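Local structure of alcohol oxidase (Myceliophthora thermophila, 6F74) at residues K380-A383 against E384-A388; Q413-W416 against S417-A421. The protein binds FAD and probably acts as an oxygen-dependent, VAO-type alcohol oxidase. All coordinates share one frame; numbering follows the deposited sequence.

Interactions 1 and 2 are the first turns of two helices, 382-396 and 415-422, joined along the chain by strand 403-412. That strand is an outermost one of the antiparallel seven-stranded sheet. The centres of the two contacts lie about 16 Å apart. They touch through R381 and Q413, where R381 NH2 packs 3.5 Å from Q413 OE1. E411, near the end of the strand, accepts a hydrogen bond from Q382 N at the start of the first helix. Their settings differ. Interaction 1 is on the surface, away from the annotated sites. Interaction 2 is partly buried; the Y419 side chain is about 4 Å from FAD-binding G230 and about 7 Å from the bound FAD.

Interaction 1: K380-A383 against E384-A388; sequences KRQA and EAEKA
R381 O takes the backbone N-H of A385 at 3.0 Å, and E386 N reaches Q382 O at 2.8 Å, so the i to i+4 pattern starts at once. K387 N to A383 O follows as a longer, weak bond. Among the side chains, Q382 and E386 carry the contact one turn apart. Q382 has CG anti to its backbone N (chi1 180°) and an extended chain, which crosses the E386 side chain at a slant and carries the amide out to it. Q382 NE2 gives a weak hydrogen bond to E386 OE2 at 3.3 Å. The amide and carboxylate planes are turned 37° from each other. Nearer the backbone, Q382 CG and E386 CG are 4.2 Å apart. K380 meets E384 with aliphatic atoms, CB to CB at 4.0 Å, and the two chains cross at about a right angle. Their charged ends do not meet: K380 NZ stays 6.5 Å from E384 OE1. The side chains of A385 and A388 rest on T377 of strand 370-378. Q382 and E386 touch F409 of strand 403-412. The arrangement is that of a helix N-terminus, with R381 at the N-cap, lying against an antiparallel sheet at the protein surface.

Interaction 2: Q413-W416 against S417-A421; sequences QDYW and SFYWA
Y415, W416, F418, Y419 and W420 pack as an aromatic cluster on the first turns of helix 415-422. Its buried rings are the tight part. The edge of F418 is directed at the face of Y415 in an offset edge-to-face pair, with Y415 CE1 3.7 Å from F418 CE2. W416 presents its edge to the face of Y419 in the same way, with ring planes at 68°. Y415 and Y419, one turn apart, both have CG anti to the backbone N (chi1 -178° and 178°), which sends the two side chains the same way, side by side. Their rings are slid apart and barely overlap; Y415 OH lies 3.7 Å from Y419 CD1. W416 and W420 also point the same way, with W416 CE3 3.9 Å from W420 NE1.

The N-terminal end is polar but firmly bonded. D414 is the N-cap. Its OD1 accepts from S417 N and S417 OG, each at 3.1 Å, both from one face of the carboxylate. Its OD2 accepts from W416 N at 2.9 Å, steeply above that plane. The looser side holds partly exposed W420 and exposed A421 and Q413, whose CB points away from 417-421.

N307 also bonds D414 OD2. W416 NE1 bonds V224 O, and Y419 OH bonds G229 O. The helix thus lies between strand 403-412, where Y412 touches S417 and F418, and helix 212-221, where Y216 meets W416 and Y419 edge-to-face.

Interaction 1: K380-A383 against E384-A388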
loop_
_atom_site.group_PDB
_atom_site.type_symbol
_atom_site.label_atom_id
_atom_site.label_comp_id
_atom_site.label_asym_id
_atom_site.label_seq_id
_atom_site.Cartn_x
_atom_site.Cartn_y
_atom_site.Cartn_z
ATOM N N LYS A 380 9.966 -19.391 16.721
ATOM C CA LYS A 380 9.469 -20.209 17.836
ATOM C C LYS A 380 8.772 -21.470 17.347
ATOM O O LYS A 380 8.008 -21.420 16.385
ATOM C CB LYS A 380 8.507 -19.402 18.686
ATOM C CG LYS A 380 9.135 -18.203 19.404
ATOM C CD LYS A 380 8.065 -17.442 20.203
ATOM C CE LYS A 380 8.583 -16.681 21.403
ATOM N NZ LYS A 380 9.294 -15.433 21.030
ATOM N N ARG A 381 9.034 -22.587 18.019
ATOM C CA ARG A 381 8.393 -23.871 17.704
ATOM C C ARG A 381 6.993 -23.848 18.331
ATOM O O ARG A 381 6.654 -22.910 19.038
ATOM C CB ARG A 381 9.237 -25.044 18.233
ATOM C CG ARG A 381 10.584 -25.143 17.539
ATOM C CD ARG A 381 11.363 -26.422 17.821
ATOM N NE ARG A 381 11.988 -26.960 16.601
ATOM C CZ ARG A 381 13.047 -26.423 15.960
ATOM N NH1 ARG A 381 13.673 -25.324 16.413
ATOM N NH2 ARG A 381 13.492 -26.989 14.835
ATOM N N GLN A 382 6.201 -24.873 18.067
ATOM C CA GLN A 382 4.775 -24.850 18.404
ATOM C C GLN A 382 4.479 -24.643 19.886
ATOM O O GLN A 382 3.558 -23.896 20.225
ATOM C CB GLN A 382 4.068 -26.102 17.893
ATOM C CG GLN A 382 2.585 -26.158 18.211
ATOM C CD GLN A 382 1.852 -27.274 17.502
ATOM O OE1 GLN A 382 2.359 -27.881 16.556
ATOM N NE2 GLN A 382 0.614 -27.528 17.932
ATOM N N ALA A 383 5.244 -25.299 20.754
ATOM C CA ALA A 383 5.008 -25.201 22.206
ATOM C C ALA A 383 5.105 -23.749 22.665
ATOM O O ALA A 383 4.268 -23.288 23.443
ATOM C CB ALA A 383 5.993 -26.070 22.979
ATOM N N GLU A 384 6.104 -23.031 22.142
ATOM C CA GLU A 384 6.282 -21.629 22.485
ATOM C C GLU A 384 5.256 -20.764 21.789
ATOM O O GLU A 384 4.896 -19.726 22.310
ATOM C CB GLU A 384 7.689 -21.121 22.147
ATOM C CG GLU A 384 8.808 -21.723 22.965
ATOM C CD GLU A 384 9.107 -20.930 24.237
ATOM O OE1 GLU A 384 8.162 -20.442 24.933
ATOM O OE2 GLU A 384 10.318 -20.798 24.567
ATOM N N ALA A 385 4.834 -21.170 20.596
ATOM C CA ALA A 385 3.770 -20.481 19.865
ATOM C C ALA A 385 2.438 -20.551 20.632
ATOM O O ALA A 385 1.717 -19.566 20.705
ATOM C CB ALA A 385 3.614 -21.067 18.473
ATOM N N GLU A 386 2.137 -21.712 21.212
ATOM C CA GLU A 386 0.912 -21.874 22.013
ATOM C C GLU A 386 0.924 -20.975 23.242
ATOM O O GLU A 386 -0.084 -20.366 23.557
ATOM C CB GLU A 386 0.686 -23.337 22.397
ATOM C CG GLU A 386 0.433 -24.197 21.173
ATOM C CD GLU A 386 -0.313 -25.486 21.428
ATOM O OE1 GLU A 386 -1.431 -25.425 21.983
ATOM O OE2 GLU A 386 0.198 -26.576 21.073
ATOM N N LYS A 387 2.068 -20.871 23.917
ATOM C CA LYS A 387 2.192 -19.967 25.070
ATOM C C LYS A 387 1.989 -18.527 24.622
ATOM O O LYS A 387 1.324 -17.747 25.314
ATOM C CB LYS A 387 3.546 -20.099 25.742
ATOM C CG LYS A 387 3.761 -21.419 26.435
ATOM C CD LYS A 387 4.996 -21.449 27.303
ATOM C CE LYS A 387 5.071 -22.829 27.944
ATOM N NZ LYS A 387 6.344 -23.064 28.645
ATOM N N ALA A 388 2.534 -18.200 23.450
ATOM C CA ALA A 388 2.484 -16.843 22.927
ATOM C C ALA A 388 1.051 -16.343 22.681
ATOM O O ALA A 388 0.759 -15.184 22.970
ATOM C CB ALA A 388 3.327 -16.704 21.668
#

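Interaction 2: Q413-W416 against S417-A421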
loop_
_atom_site.group_PDB
_atom_site.type_symbol
_atom_site.label_atom_id
_atom_site.label_comp_id
_atom_site.label_asym_id
_atom_site.label_seq_id
_atom_site.Cartn_x
_atom_site.Cartn_y
_atom_site.Cartn_z
ATOM N N GLN A 413 10.057 -25.094 9.008
ATOM C CA GLN A 413 11.498 -25.169 9.374
ATOM C C GLN A 413 12.382 -24.008 8.831
ATOM O O GLN A 413 13.599 -24.018 9.024
ATOM C CB GLN A 413 12.094 -26.520 8.975
ATOM C CG GLN A 413 11.306 -27.721 9.490
ATOM C CD GLN A 413 11.105 -27.715 11.010
ATOM O OE1 GLN A 413 12.067 -27.848 11.747
ATOM N NE2 GLN A 413 9.854 -27.561 11.492
ATOM N N ASP A 414 11.767 -23.017 8.186
ATOM C CA ASP A 414 12.449 -21.748 7.842
ATOM C C ASP A 414 11.442 -20.684 7.484
ATOM O O ASP A 414 10.232 -20.948 7.427
ATOM C CB ASP A 414 13.512 -21.919 6.701
ATOM C CG ASP A 414 12.938 -21.711 5.303
ATOM O OD1 ASP A 414 12.058 -22.492 4.906
ATOM O OD2 ASP A 414 13.369 -20.774 4.594
ATOM N N TYR A 415 11.918 -19.470 7.254
ATOM C CA TYR A 415 11.034 -18.384 6.923
ATOM C C TYR A 415 10.273 -18.605 5.596
ATOM O O TYR A 415 9.071 -18.318 5.489
ATOM C CB TYR A 415 11.813 -17.069 6.851
ATOM C CG TYR A 415 10.910 -15.909 6.542
ATOM C CD1 TYR A 415 10.059 -15.399 7.528
ATOM C CD2 TYR A 415 10.866 -15.344 5.273
ATOM C CE1 TYR A 415 9.227 -14.330 7.279
ATOM C CE2 TYR A 415 10.017 -14.282 4.992
ATOM C CZ TYR A 415 9.190 -13.779 6.000
ATOM O OH TYR A 415 8.352 -12.721 5.764
ATOM N N TRP A 416 10.986 -19.066 4.575
ATOM C CA TRP A 416 10.424 -19.077 3.233
ATOM C C TRP A 416 9.380 -20.132 2.987
ATOM O O TRP A 416 8.406 -19.839 2.283
ATOM C CB TRP A 416 11.510 -19.138 2.178
ATOM C CG TRP A 416 12.319 -17.893 2.218
ATOM C CD1 TRP A 416 13.602 -17.770 2.658
ATOM C CD2 TRP A 416 11.877 -16.583 1.885
ATOM N NE1 TRP A 416 13.988 -16.459 2.605
ATOM C CE2 TRP A 416 12.949 -15.710 2.125
ATOM C CE3 TRP A 416 10.666 -16.055 1.413
ATOM C CZ2 TRP A 416 12.856 -14.342 1.908
ATOM C CZ3 TRP A 416 10.576 -14.693 1.199
ATOM C CH2 TRP A 416 11.661 -13.850 1.452
ATOM N N SER A 417 9.544 -21.328 3.548
ATOM C CA SER A 417 8.481 -22.344 3.447
ATOM C C SER A 417 7.223 -21.829 4.175
ATOM O O SER A 417 6.094 -22.031 3.703
ATOM C CB SER A 417 8.938 -23.694 4.012
ATOM O OG SER A 417 9.208 -23.615 5.418
ATOM N N PHE A 418 7.437 -21.146 5.302
ATOM C CA PHE A 418 6.371 -20.483 6.043
ATOM C C PHE A 418 5.716 -19.401 5.185
ATOM O O PHE A 418 4.485 -19.328 5.105
ATOM C CB PHE A 418 6.875 -19.879 7.382
ATOM C CG PHE A 418 6.155 -18.612 7.769
ATOM C CD1 PHE A 418 4.848 -18.661 8.231
ATOM C CD2 PHE A 418 6.755 -17.363 7.595
ATOM C CE1 PHE A 418 4.151 -17.482 8.532
ATOM C CE2 PHE A 418 6.072 -16.191 7.890
ATOM C CZ PHE A 418 4.772 -16.246 8.368
ATOM N N TYR A 419 6.542 -18.552 4.581
ATOM C CA TYR A 419 6.050 -17.378 3.885
ATOM C C TYR A 419 5.097 -17.802 2.793
ATOM O O TYR A 419 3.991 -17.273 2.671
ATOM C CB TYR A 419 7.178 -16.528 3.281
ATOM C CG TYR A 419 6.640 -15.349 2.516
ATOM C CD1 TYR A 419 6.224 -14.190 3.182
ATOM C CD2 TYR A 419 6.435 -15.424 1.156
ATOM C CE1 TYR A 419 5.678 -13.115 2.483
ATOM C CE2 TYR A 419 5.891 -14.365 0.448
ATOM C CZ TYR A 419 5.513 -13.211 1.116
ATOM O OH TYR A 419 4.930 -12.163 0.397
ATOM N N TRP A 420 5.553 -18.735 1.977
ATOM C CA TRP A 420 4.781 -19.142 0.807
ATOM C C TRP A 420 3.538 -19.954 1.162
ATOM O O TRP A 420 2.556 -19.938 0.412
ATOM C CB TRP A 420 5.671 -19.881 -0.182
ATOM C CG TRP A 420 6.736 -18.945 -0.793
ATOM C CD1 TRP A 420 8.099 -19.001 -0.625
ATOM C CD2 TRP A 420 6.491 -17.819 -1.629
ATOM N NE1 TRP A 420 8.710 -17.978 -1.314
ATOM C CE2 TRP A 420 7.745 -17.256 -1.960
ATOM C CE3 TRP A 420 5.321 -17.243 -2.167
ATOM C CZ2 TRP A 420 7.866 -16.137 -2.786
ATOM C CZ3 TRP A 420 5.437 -16.139 -2.986
ATOM C CH2 TRP A 420 6.704 -15.598 -3.300
ATOM N N ALA A 421 3.580 -20.653 2.290
ATOM C CA ALA A 421 2.441 -21.416 2.761
ATOM C C ALA A 421 1.361 -20.518 3.369
ATOM O O ALA A 421 0.212 -20.723 3.113
ATOM C CB ALA A 421 2.902 -22.452 3.771
#